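Local coordinates for protein polysaccharide deacetylase (Bacillus anthracis, PDB 2J13) that is a family 4 carbohydrate esterase that probably removes acetyl groups from N-acetylated sugars of bacterial cell-wall peptidoglycan, at residues D227-E230 and H234-S237. Sequence-based numbering, arbitrary orientation.
With ZN (zinc ion), chain D.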
ATOM      1  N   ASP A 227     -15.052 -13.963   7.961  1.00 27.33           N
ATOM      2  CA  ASP A 227     -16.037 -14.197   6.903  0.50 27.88           C
ATOM      3  C   ASP A 227     -15.395 -14.606   5.563  1.00 27.35           C
ATOM      4  O   ASP A 227     -15.861 -15.500   4.851  1.00 27.49           O
ATOM      5  CB  ASP A 227     -16.866 -12.909   6.752  0.50 28.75           C
ATOM      6  CG  ASP A 227     -18.023 -13.045   5.796  0.50 31.10           C
ATOM      7  OD1 ASP A 227     -19.139 -13.345   6.265  0.50 36.62           O
ATOM      8  OD2 ASP A 227     -17.837 -12.826   4.586  0.50 34.11           O
ATOM      9  N   LEU A 228     -14.318 -13.925   5.185  1.00 26.27           N
ATOM     10  CA  LEU A 228     -13.659 -14.239   3.966  1.00 26.01           C
ATOM     11  C   LEU A 228     -12.961 -15.597   4.045  1.00 25.63           C
ATOM     12  O   LEU A 228     -12.984 -16.347   3.078  1.00 26.84           O
ATOM     13  CB  LEU A 228     -12.694 -13.115   3.554  1.00 26.07           C
ATOM     14  CG  LEU A 228     -13.431 -11.859   3.088  1.00 26.28           C
ATOM     15  CD1 LEU A 228     -12.469 -10.666   2.893  1.00 28.27           C
ATOM     16  CD2 LEU A 228     -14.169 -12.130   1.789  1.00 30.82           C
ATOM     17  N   ARG A 229     -12.398 -15.945   5.195  1.00 26.07           N
ATOM     18  CA  ARG A 229     -11.794 -17.299   5.314  1.00 25.25           C
ATOM     19  C   ARG A 229     -12.837 -18.407   5.159  1.00 26.15           C
ATOM     20  O   ARG A 229     -12.534 -19.432   4.555  1.00 26.78           O
ATOM     21  CB  ARG A 229     -11.043 -17.461   6.607  1.00 25.18           C
ATOM     22  CG  ARG A 229      -9.693 -16.793   6.557  1.00 25.67           C
ATOM     23  CD  ARG A 229      -9.044 -16.742   7.889  1.00 27.43           C
ATOM     24  NE  ARG A 229      -7.613 -16.475   7.751  1.00 25.98           N
ATOM     25  CZ  ARG A 229      -6.826 -16.107   8.748  1.00 26.63           C
ATOM     26  NH1 ARG A 229      -7.325 -15.918   9.959  1.00 27.68           N
ATOM     27  NH2 ARG A 229      -5.534 -15.890   8.519  1.00 28.02           N
ATOM     28  N   GLU A 230     -14.055 -18.184   5.627  1.00 26.84           N
ATOM     29  CA  GLU A 230     -15.165 -19.153   5.460  1.00 27.79           C
ATOM     30  C   GLU A 230     -15.591 -19.326   4.002  1.00 28.74           C
ATOM     31  O   GLU A 230     -16.201 -20.343   3.624  1.00 29.17           O
ATOM     32  CB  GLU A 230     -16.362 -18.732   6.333  1.00 28.06           C
ATOM     33  CG  GLU A 230     -16.053 -18.701   7.815  1.00 27.91           C
ATOM     34  CD  GLU A 230     -15.995 -20.078   8.461  1.00 26.39           C
ATOM     35  OE1 GLU A 230     -16.344 -21.079   7.781  1.00 27.53           O
ATOM     36  OE2 GLU A 230     -15.586 -20.162   9.641  1.00 23.35           O
ATOM     37  N   HIS A 234      -7.690 -16.770   1.105  1.00 27.14           N
ATOM     38  CA  HIS A 234      -6.433 -16.803   1.845  1.00 27.69           C
ATOM     39  C   HIS A 234      -5.828 -15.417   1.802  1.00 26.91           C
ATOM     40  O   HIS A 234      -5.718 -14.851   0.732  1.00 26.90           O
ATOM     41  CB  HIS A 234      -5.459 -17.762   1.169  1.00 29.70           C
ATOM     42  CG  HIS A 234      -6.057 -19.107   0.869  1.00 33.53           C
ATOM     43  ND1 HIS A 234      -5.891 -19.748  -0.342  1.00 37.33           N
ATOM     44  CD2 HIS A 234      -6.879 -19.890   1.603  1.00 36.93           C
ATOM     45  CE1 HIS A 234      -6.567 -20.884  -0.330  1.00 37.98           C
ATOM     46  NE2 HIS A 234      -7.175 -20.996   0.838  1.00 37.80           N
ATOM     47  N   PHE A 235      -5.422 -14.916   2.955  1.00 26.21           N
ATOM     48  CA  PHE A 235      -4.779 -13.601   3.060  1.00 25.69           C
ATOM     49  C   PHE A 235      -3.276 -13.738   2.942  1.00 26.14           C
ATOM     50  O   PHE A 235      -2.634 -14.425   3.766  1.00 27.48           O
ATOM     51  CB  PHE A 235      -5.122 -12.962   4.396  1.00 26.32           C
ATOM     52  CG  PHE A 235      -6.531 -12.495   4.499  1.00 26.67           C
ATOM     53  CD1 PHE A 235      -7.541 -13.341   4.959  1.00 26.06           C
ATOM     54  CD2 PHE A 235      -6.848 -11.199   4.173  1.00 25.90           C
ATOM     55  CE1 PHE A 235      -8.830 -12.900   5.079  1.00 26.76           C
ATOM     56  CE2 PHE A 235      -8.169 -10.732   4.283  1.00 27.45           C
ATOM     57  CZ  PHE A 235      -9.160 -11.596   4.736  1.00 27.65           C
ATOM     58  N   LYS A 236      -2.717 -13.052   1.955  1.00 25.31           N
ATOM     59  CA  LYS A 236      -1.328 -13.173   1.583  1.00 26.42           C
ATOM     60  C   LYS A 236      -0.632 -11.804   1.587  1.00 25.57           C
ATOM     61  O   LYS A 236      -1.281 -10.763   1.741  1.00 24.24           O
ATOM     62  CB  LYS A 236      -1.239 -13.817   0.199  1.00 27.36           C
ATOM     63  CG  LYS A 236      -1.940 -15.178   0.061  1.00 30.71           C
ATOM     64  CD  LYS A 236      -1.131 -16.260   0.730  1.00 35.50           C
ATOM     65  CE  LYS A 236      -1.126 -17.537  -0.052  1.00 39.49           C
ATOM     66  NZ  LYS A 236      -0.396 -17.388  -1.345  1.00 41.44           N
ATOM     67  N   SER A 237       0.685 -11.824   1.431  1.00 25.92           N
ATOM     68  CA  SER A 237       1.490 -10.595   1.398  1.00 25.12           C
ATOM     69  C   SER A 237       1.770 -10.142  -0.017  1.00 24.95           C
ATOM     70  O   SER A 237       1.623 -10.902  -0.967  1.00 26.78           O
ATOM     71  CB  SER A 237       2.829 -10.820   2.078  1.00 26.03           C
ATOM     72  OG  SER A 237       3.692 -11.500   1.182  1.00 27.05           O
TER
HETATM   73 ZN    ZN D1238      -4.109 -19.408  -1.630  1.00 45.84          ZN
HETATM   74  O   HOH W   1      -5.801 -16.737   5.403  1.00 33.73           O
HETATM   75  O   HOH W   2      -2.686 -21.223  -0.930  1.00 47.35           O
HETATM   76  O   HOH W   3      -4.732 -20.372  -3.591  1.00 52.57           O
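Only three residues separate the last turn of helix 217-230 from strand 234-236, and the backbones draw closest at Arg-229 and His-234, whose CA atoms lie 6.4 Å apart. Phe-235 points toward the helix and carries the contact: its CZ lies 3.9 Å from CD1 of Leu-228, and the two side chains cross at about a right angle. Leucine and phenylalanine suit this apolar place between helix and sheet, where both also meet Ile-57 of strand 56-63 and need no polar partner. Arg-229, extended from CG to NE (chi2 170°, chi3 163°), reaches out to the ring, its NE 4.2 Å from CD1 of Phe-235 and the guanidinium and ring planes 88° apart. A water links this side chain to the strand backbone, accepting from Arg-229 NE (3.0 Å) and Phe-235 N (3.1 Å), while Arg-229 NH1 bonds to the carbonyl of Lys-80. His-234, directed away from the helix as alternation along a strand implies, binds a zinc ion through ND1 at 2.2 Å, with Asp-56 and two waters; the other carboxylate oxygen of Asp-56 forms a salt bridge with Lys-236 NZ. This short helix-to-strand return packs helix on sheet in the NodB homology domain, a distorted (beta/alpha) barrel, and its strand carries a zinc ligand.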